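Local coordinates for uncharacterized protein (Parabacteroides merdae, PDB 4MXN) that is of unknown function but is probably a glycoside hydrolase with a right-handed parallel beta-helix that acts on pectin-like polysaccharides, at residues M26-K30 and I41-Y47; S123-R127 and A193-K197. One frame throughout, in Å; residues are numbered along the deposited sequence.

How the contacts relate
The two contacts here attach non-repeating elements, helix 38-50 with its preceding loop and helix 123-136, to a regular parallel beta-helix. Contact 1 comes first along the chain and closes before contact 2 opens. It folds the loop after strand 21-23 back onto helix 38-50, at the N-terminal end of the solenoid. Contact 2 reaches much farther in sequence, joining the start of helix 123-136 to the loop between strands 182-190 and 199-202. Their centres lie 28 Å apart and their nearest atoms about 14 Å; they share no helix or strand. One is apolar and mostly buried, the other mainly polar and near the surface, so they are separate attachments, one at the N-terminal end and one on the flank of the coils.

Contact 1: M26-K30 and I41-Y47; sequences MFGIK and IQRAVDY
Phe27 lays one face of its ring over the methyl of Ala44, a small bump received by a broad flat surface. Ala44 CB stands 3.7 Å from the ring centroid and 16° off its normal, a close CH-pi contact in which CG and CD1 are the nearest ring atoms. The same ring turns its edge to Tyr47, one helical turn on: Phe27 CZ comes within 3.6 Å of Tyr47 CD2, and the planes meet at 60° in an offset edge-to-face pair. With CG anti to the backbone N (chi1 177°), the Tyr47 ring extends to the edge of Phe27. A second bump is Ile29 CD1, which lodges against the helix backbone 3.6 Å from Ile41 CA, in the hollow between Ile41 CG1 (3.8 Å) and the methyl of Ala44 (CB at 4.1 Å). Ala44 is therefore touched by both loop side chains. Phe58 of strand 54-58 borders both isoleucines, while Tyr22 of strand 21-23 touches both aromatic residues. With dispersion and ring-edge electrostatics as its means, and without hydrogen bonds between the two segments, the contact holds loop 26-30 to helix 38-50 through complementary shape, consistent with an apolar cap on the first coils of the beta-helix.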
HETATM    1  N   MSE A  26      17.266  11.583   7.937  1.00 31.68           N
HETATM    2  CA  MSE A  26      18.666  11.450   7.527  1.00 33.89           C
HETATM    3  C   MSE A  26      18.845  11.416   6.003  1.00 35.21           C
HETATM    4  O   MSE A  26      19.961  11.651   5.530  1.00 35.44           O
HETATM    5  CB  MSE A  26      19.283  10.206   8.174  1.00 37.82           C
HETATM    6  CG  MSE A  26      19.261  10.262   9.703  1.00 47.82           C
HETATM    7 SE   MSE A  26      20.322  11.732  10.466  0.75 60.14          SE
HETATM    8  CE  MSE A  26      18.916  13.170  10.628  1.00 55.80           C
ATOM      9  N   PHE A  27      17.756  11.164   5.242  1.00 28.06           N
ATOM     10  CA  PHE A  27      17.775  11.138   3.776  1.00 26.26           C
ATOM     11  C   PHE A  27      17.074  12.362   3.153  1.00 29.28           C
ATOM     12  O   PHE A  27      16.798  12.362   1.949  1.00 28.42           O
ATOM     13  CB  PHE A  27      17.138   9.842   3.261  1.00 26.66           C
ATOM     14  CG  PHE A  27      18.001   8.621   3.521  1.00 28.16           C
ATOM     15  CD1 PHE A  27      17.870   7.895   4.700  1.00 30.60           C
ATOM     16  CD2 PHE A  27      18.919   8.178   2.569  1.00 29.55           C
ATOM     17  CE1 PHE A  27      18.645   6.752   4.930  1.00 31.45           C
ATOM     18  CE2 PHE A  27      19.718   7.052   2.810  1.00 32.69           C
ATOM     19  CZ  PHE A  27      19.565   6.342   3.987  1.00 31.69           C
ATOM     20  N   GLY A  28      16.830  13.388   3.961  1.00 26.70           N
ATOM     21  CA  GLY A  28      16.162  14.615   3.527  1.00 27.13           C
ATOM     22  C   GLY A  28      14.668  14.462   3.332  1.00 28.81           C
ATOM     23  O   GLY A  28      14.053  15.228   2.584  1.00 26.59           O
ATOM     24  N   ILE A  29      14.073  13.422   3.962  1.00 26.56           N
ATOM     25  CA  ILE A  29      12.627  13.174   3.866  1.00 24.41           C
ATOM     26  C   ILE A  29      11.972  14.088   4.904  1.00 29.58           C
ATOM     27  O   ILE A  29      12.364  14.056   6.070  1.00 29.53           O
ATOM     28  CB  ILE A  29      12.283  11.673   4.041  1.00 25.63           C
ATOM     29  CG1 ILE A  29      12.935  10.824   2.916  1.00 24.60           C
ATOM     30  CG2 ILE A  29      10.749  11.437   4.099  1.00 23.18           C
ATOM     31  CD1 ILE A  29      13.184   9.334   3.277  1.00 23.63           C
ATOM     32  N   LYS A  30      11.003  14.917   4.477  1.00 26.29           N
ATOM     33  CA  LYS A  30      10.402  15.920   5.371  1.00 27.52           C
ATOM     34  C   LYS A  30       8.981  15.612   5.727  1.00 29.60           C
ATOM     35  O   LYS A  30       8.172  15.269   4.853  1.00 28.43           O
ATOM     36  CB  LYS A  30      10.499  17.328   4.749  1.00 30.76           C
ATOM     37  CG  LYS A  30      11.967  17.716   4.522  1.00 42.08           C
ATOM     38  CD  LYS A  30      12.178  19.093   3.961  1.00 56.46           C
ATOM     39  CE  LYS A  30      13.636  19.339   3.609  1.00 73.27           C
ATOM     40  NZ  LYS A  30      14.554  19.246   4.785  1.00 85.12           N
ATOM     41  N   ILE A  41      12.586   9.148  -0.521  1.00 19.93           N
ATOM     42  CA  ILE A  41      12.158   7.874   0.094  1.00 18.72           C
ATOM     43  C   ILE A  41      12.716   6.722  -0.751  1.00 23.49           C
ATOM     44  O   ILE A  41      13.269   5.774  -0.199  1.00 23.57           O
ATOM     45  CB  ILE A  41      10.600   7.778   0.237  1.00 20.19           C
ATOM     46  CG1 ILE A  41      10.046   8.818   1.233  1.00 19.45           C
ATOM     47  CG2 ILE A  41      10.199   6.337   0.652  1.00 21.54           C
ATOM     48  CD1 ILE A  41       8.508   9.044   1.166  1.00 18.21           C
ATOM     49  N   GLN A  42      12.564   6.817  -2.102  1.00 20.72           N
ATOM     50  CA  GLN A  42      13.053   5.779  -3.008  1.00 21.00           C
ATOM     51  C   GLN A  42      14.556   5.562  -2.842  1.00 26.15           C
ATOM     52  O   GLN A  42      15.007   4.415  -2.810  1.00 24.08           O
ATOM     53  CB  GLN A  42      12.733   6.106  -4.485  1.00 21.94           C
ATOM     54  CG  GLN A  42      12.985   4.915  -5.419  1.00 20.98           C
ATOM     55  CD  GLN A  42      12.121   3.747  -5.012  1.00 25.06           C
ATOM     56  OE1 GLN A  42      10.891   3.855  -4.974  1.00 19.42           O
ATOM     57  NE2 GLN A  42      12.744   2.638  -4.597  1.00 19.80           N
ATOM     58  N   ARG A  43      15.331   6.663  -2.773  1.00 23.60           N
ATOM     59  CA  ARG A  43      16.779   6.564  -2.605  1.00 24.28           C
ATOM     60  C   ARG A  43      17.119   5.918  -1.247  1.00 28.31           C
ATOM     61  O   ARG A  43      18.044   5.091  -1.170  1.00 28.13           O
ATOM     62  CB  ARG A  43      17.452   7.934  -2.772  1.00 24.57           C
ATOM     63  CG  ARG A  43      18.991   7.869  -2.670  1.00 40.27           C
ATOM     64  CD  ARG A  43      19.688   7.143  -3.825  1.00 49.70           C
ATOM     65  NE  ARG A  43      19.581   7.867  -5.094  1.00 59.83           N
ATOM     66  CZ  ARG A  43      20.609   8.318  -5.810  1.00 73.02           C
ATOM     67  NH1 ARG A  43      21.856   8.130  -5.390  1.00 57.57           N
ATOM     68  NH2 ARG A  43      20.398   8.959  -6.951  1.00 57.65           N
ATOM     69  N   ALA A  44      16.352   6.252  -0.191  1.00 24.29           N
ATOM     70  CA  ALA A  44      16.579   5.636   1.120  1.00 23.94           C
ATOM     71  C   ALA A  44      16.333   4.115   1.036  1.00 26.34           C
ATOM     72  O   ALA A  44      17.170   3.335   1.488  1.00 25.30           O
ATOM     73  CB  ALA A  44      15.675   6.271   2.166  1.00 24.22           C
ATOM     74  N   VAL A  45      15.214   3.705   0.371  1.00 22.62           N
ATOM     75  CA  VAL A  45      14.849   2.288   0.205  1.00 22.02           C
ATOM     76  C   VAL A  45      15.966   1.573  -0.560  1.00 26.82           C
ATOM     77  O   VAL A  45      16.403   0.519  -0.113  1.00 25.64           O
ATOM     78  CB  VAL A  45      13.455   2.112  -0.466  1.00 24.01           C
ATOM     79  CG1 VAL A  45      13.240   0.670  -0.944  1.00 23.77           C
ATOM     80  CG2 VAL A  45      12.345   2.522   0.495  1.00 22.40           C
ATOM     81  N   ASP A  46      16.436   2.169  -1.696  1.00 24.50           N
ATOM     82  CA  ASP A  46      17.489   1.621  -2.560  1.00 24.07           C
ATOM     83  C   ASP A  46      18.815   1.487  -1.797  1.00 27.45           C
ATOM     84  O   ASP A  46      19.480   0.448  -1.899  1.00 25.09           O
ATOM     85  CB  ASP A  46      17.680   2.491  -3.818  1.00 25.47           C
ATOM     86  CG  ASP A  46      16.499   2.521  -4.775  1.00 32.03           C
ATOM     87  OD1 ASP A  46      15.559   1.718  -4.591  1.00 31.73           O
ATOM     88  OD2 ASP A  46      16.500   3.375  -5.690  1.00 37.26           O
ATOM     89  N   TYR A  47      19.199   2.535  -1.046  1.00 25.06           N
ATOM     90  CA  TYR A  47      20.427   2.533  -0.248  1.00 25.67           C
ATOM     91  C   TYR A  47      20.382   1.414   0.803  1.00 31.20           C
ATOM     92  O   TYR A  47      21.337   0.642   0.909  1.00 31.31           O
ATOM     93  CB  TYR A  47      20.626   3.901   0.435  1.00 27.12           C
ATOM     94  CG  TYR A  47      21.835   3.967   1.347  1.00 31.66           C
ATOM     95  CD1 TYR A  47      23.098   4.269   0.845  1.00 34.48           C
ATOM     96  CD2 TYR A  47      21.711   3.754   2.717  1.00 32.19           C
ATOM     97  CE1 TYR A  47      24.212   4.331   1.679  1.00 36.26           C
ATOM     98  CE2 TYR A  47      22.816   3.815   3.561  1.00 34.38           C
ATOM     99  CZ  TYR A  47      24.068   4.093   3.038  1.00 42.23           C
ATOM    100  OH  TYR A  47      25.157   4.149   3.875  1.00 39.96           O
TER

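Contact 2: S123-R127 and A193-K197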
ATOM      1  N   SER A 123      -8.374   9.624  -1.887  1.00 17.48           N
ATOM      2  CA  SER A 123      -9.091   9.098  -3.038  1.00 16.62           C
ATOM      3  C   SER A 123      -9.798  10.144  -3.913  1.00 20.85           C
ATOM      4  O   SER A 123      -9.615  10.090  -5.122  1.00 21.07           O
ATOM      5  CB  SER A 123     -10.093   8.033  -2.606  1.00 18.46           C
ATOM      6  OG  SER A 123     -11.184   8.574  -1.884  1.00 24.14           O
ATOM      7  N   ILE A 124     -10.584  11.069  -3.338  1.00 17.87           N
ATOM      8  CA  ILE A 124     -11.343  12.039  -4.140  1.00 19.04           C
ATOM      9  C   ILE A 124     -10.385  12.939  -4.932  1.00 21.77           C
ATOM     10  O   ILE A 124     -10.527  13.042  -6.153  1.00 19.82           O
ATOM     11  CB  ILE A 124     -12.378  12.853  -3.298  1.00 22.80           C
ATOM     12  CG1 ILE A 124     -13.474  11.877  -2.741  1.00 23.25           C
ATOM     13  CG2 ILE A 124     -12.986  14.051  -4.118  1.00 24.54           C
ATOM     14  CD1 ILE A 124     -14.653  12.449  -2.057  1.00 33.07           C
ATOM     15  N   ALA A 125      -9.401  13.530  -4.269  1.00 19.54           N
ATOM     16  CA  ALA A 125      -8.432  14.423  -4.925  1.00 19.35           C
ATOM     17  C   ALA A 125      -7.543  13.691  -5.935  1.00 20.36           C
ATOM     18  O   ALA A 125      -7.284  14.235  -7.006  1.00 18.38           O
ATOM     19  CB  ALA A 125      -7.579  15.120  -3.881  1.00 20.05           C
ATOM     20  N   VAL A 126      -7.109  12.450  -5.618  1.00 17.77           N
ATOM     21  CA  VAL A 126      -6.261  11.639  -6.519  1.00 15.75           C
ATOM     22  C   VAL A 126      -7.079  11.230  -7.766  1.00 18.32           C
ATOM     23  O   VAL A 126      -6.594  11.382  -8.897  1.00 16.49           O
ATOM     24  CB  VAL A 126      -5.638  10.416  -5.787  1.00 19.59           C
ATOM     25  CG1 VAL A 126      -5.039   9.415  -6.778  1.00 20.20           C
ATOM     26  CG2 VAL A 126      -4.583  10.855  -4.774  1.00 19.19           C
ATOM     27  N   ARG A 127      -8.316  10.726  -7.567  1.00 16.28           N
ATOM     28  CA  ARG A 127      -9.180  10.315  -8.694  1.00 17.30           C
ATOM     29  C   ARG A 127      -9.584  11.511  -9.576  1.00 22.58           C
ATOM     30  O   ARG A 127      -9.695  11.345 -10.790  1.00 21.80           O
ATOM     31  CB  ARG A 127     -10.425   9.564  -8.208  1.00 20.18           C
ATOM     32  CG  ARG A 127     -10.076   8.182  -7.640  1.00 25.98           C
ATOM     33  CD  ARG A 127     -11.284   7.447  -7.068  1.00 23.68           C
ATOM     34  NE  ARG A 127     -12.196   7.000  -8.107  1.00 23.60           N
ATOM     35  CZ  ARG A 127     -12.136   5.825  -8.710  1.00 31.66           C
ATOM     36  NH1 ARG A 127     -11.175   4.961  -8.402  1.00 23.19           N
ATOM     37  NH2 ARG A 127     -13.014   5.513  -9.649  1.00 24.31           N
ATOM     38  N   ALA A 193     -13.638   7.610   1.525  1.00 19.07           N
ATOM     39  CA  ALA A 193     -14.660   7.882   0.510  1.00 18.65           C
ATOM     40  C   ALA A 193     -14.765   6.725  -0.528  1.00 22.93           C
ATOM     41  O   ALA A 193     -15.576   6.788  -1.440  1.00 23.51           O
ATOM     42  CB  ALA A 193     -14.350   9.193  -0.184  1.00 18.40           C
ATOM     43  N   SER A 194     -13.943   5.684  -0.397  1.00 20.12           N
ATOM     44  CA  SER A 194     -13.929   4.555  -1.345  1.00 20.27           C
ATOM     45  C   SER A 194     -15.114   3.579  -1.172  1.00 25.85           C
ATOM     46  O   SER A 194     -15.393   3.134  -0.052  1.00 24.78           O
ATOM     47  CB  SER A 194     -12.632   3.765  -1.204  1.00 22.95           C
ATOM     48  OG  SER A 194     -12.657   2.614  -2.034  1.00 27.27           O
ATOM     49  N   ASP A 195     -15.749   3.193  -2.295  1.00 23.53           N
ATOM     50  CA  ASP A 195     -16.806   2.170  -2.285  1.00 24.52           C
ATOM     51  C   ASP A 195     -16.258   0.871  -2.900  1.00 27.59           C
ATOM     52  O   ASP A 195     -17.021  -0.067  -3.161  1.00 28.60           O
ATOM     53  CB  ASP A 195     -18.069   2.667  -3.038  1.00 27.26           C
ATOM     54  CG  ASP A 195     -17.931   2.934  -4.533  1.00 36.23           C
ATOM     55  OD1 ASP A 195     -16.796   2.842  -5.061  1.00 34.53           O
ATOM     56  OD2 ASP A 195     -18.964   3.184  -5.185  1.00 47.95           O
ATOM     57  N   ARG A 196     -14.934   0.847  -3.158  1.00 21.41           N
ATOM     58  CA  ARG A 196     -14.225  -0.257  -3.795  1.00 22.25           C
ATOM     59  C   ARG A 196     -13.814  -1.338  -2.791  1.00 24.81           C
ATOM     60  O   ARG A 196     -13.890  -1.129  -1.577  1.00 22.25           O
ATOM     61  CB  ARG A 196     -12.991   0.284  -4.551  1.00 20.48           C
ATOM     62  CG  ARG A 196     -13.400   1.163  -5.750  1.00 27.84           C
ATOM     63  CD  ARG A 196     -12.269   2.038  -6.282  1.00 22.50           C
ATOM     64  NE  ARG A 196     -11.806   3.041  -5.301  1.00 23.07           N
ATOM     65  CZ  ARG A 196     -12.346   4.245  -5.138  1.00 36.55           C
ATOM     66  NH1 ARG A 196     -13.397   4.613  -5.862  1.00 28.29           N
ATOM     67  NH2 ARG A 196     -11.844   5.090  -4.242  1.00 18.73           N
ATOM     68  N   LYS A 197     -13.356  -2.497  -3.322  1.00 22.36           N
ATOM     69  CA  LYS A 197     -12.865  -3.624  -2.528  1.00 21.18           C
ATOM     70  C   LYS A 197     -11.645  -3.203  -1.734  1.00 23.44           C
ATOM     71  O   LYS A 197     -10.951  -2.259  -2.121  1.00 22.69           O
ATOM     72  CB  LYS A 197     -12.545  -4.848  -3.421  1.00 22.96           C
ATOM     73  CG  LYS A 197     -13.775  -5.419  -4.147  1.00 25.05           C
ATOM     74  CD  LYS A 197     -14.590  -6.323  -3.229  1.00 26.92           C
ATOM     75  CE  LYS A 197     -15.837  -6.890  -3.872  1.00 32.94           C
ATOM     76  NZ  LYS A 197     -16.508  -7.831  -2.953  1.00 42.17           N
TER
HETATM   77  O   HOH W   1     -13.123   7.589  -3.777  1.00 21.02           O
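Arg127 and Arg196 stack their guanidinium groups almost perfectly flat, planes 2° apart and centres 3.9 Å from each other. The overlap is offset: Arg196 NH1 sits over the centre of the Arg127 group, 3.3 Å from Arg127 CZ, whereas Arg127 NH1 lies toward the rim of the Arg196 group. The two chains slide past each other in opposite directions, each bent at chi3 (71° in Arg127, -64° in Arg196), and this bend brings the flat ends face to face. With their faces stacked, N-H groups of both arginines still bond to carbonyls of residues 169-171: Ala170 O accepts from Arg127 NH1, Asn171 O from Arg196 NE and Ala169 O from Arg196 NH2.

Away from this tight pair the contact is looser. Ser123 and Ile124 meet the methyl of Ala193, with Ile124 CD1 3.8 Å from Ala193 CB at an exposed margin. Between the two parts a water in the plane of the Arg196 guanidinium bridges the segments, accepting from Arg196 NH2 at 2.8 Å and donating to Ser123 OG at 2.9 Å; its link to Ala193 O is weak. Asp168 OD1 joins the segments too, bonding with both Ser123 OG and Ala193 N.

Two probably cationic groups thus lie in contact, their repulsion presumably eased by the carbonyls and by Asp195, whose OD1 makes a long, purely electrostatic approach to Arg196 NH1. The stack, probably aided by dispersion, separate carbonyls of one short run, the bridging water and Asp168 together tie helix 123-136 to the neighbouring loop of the beta-helix.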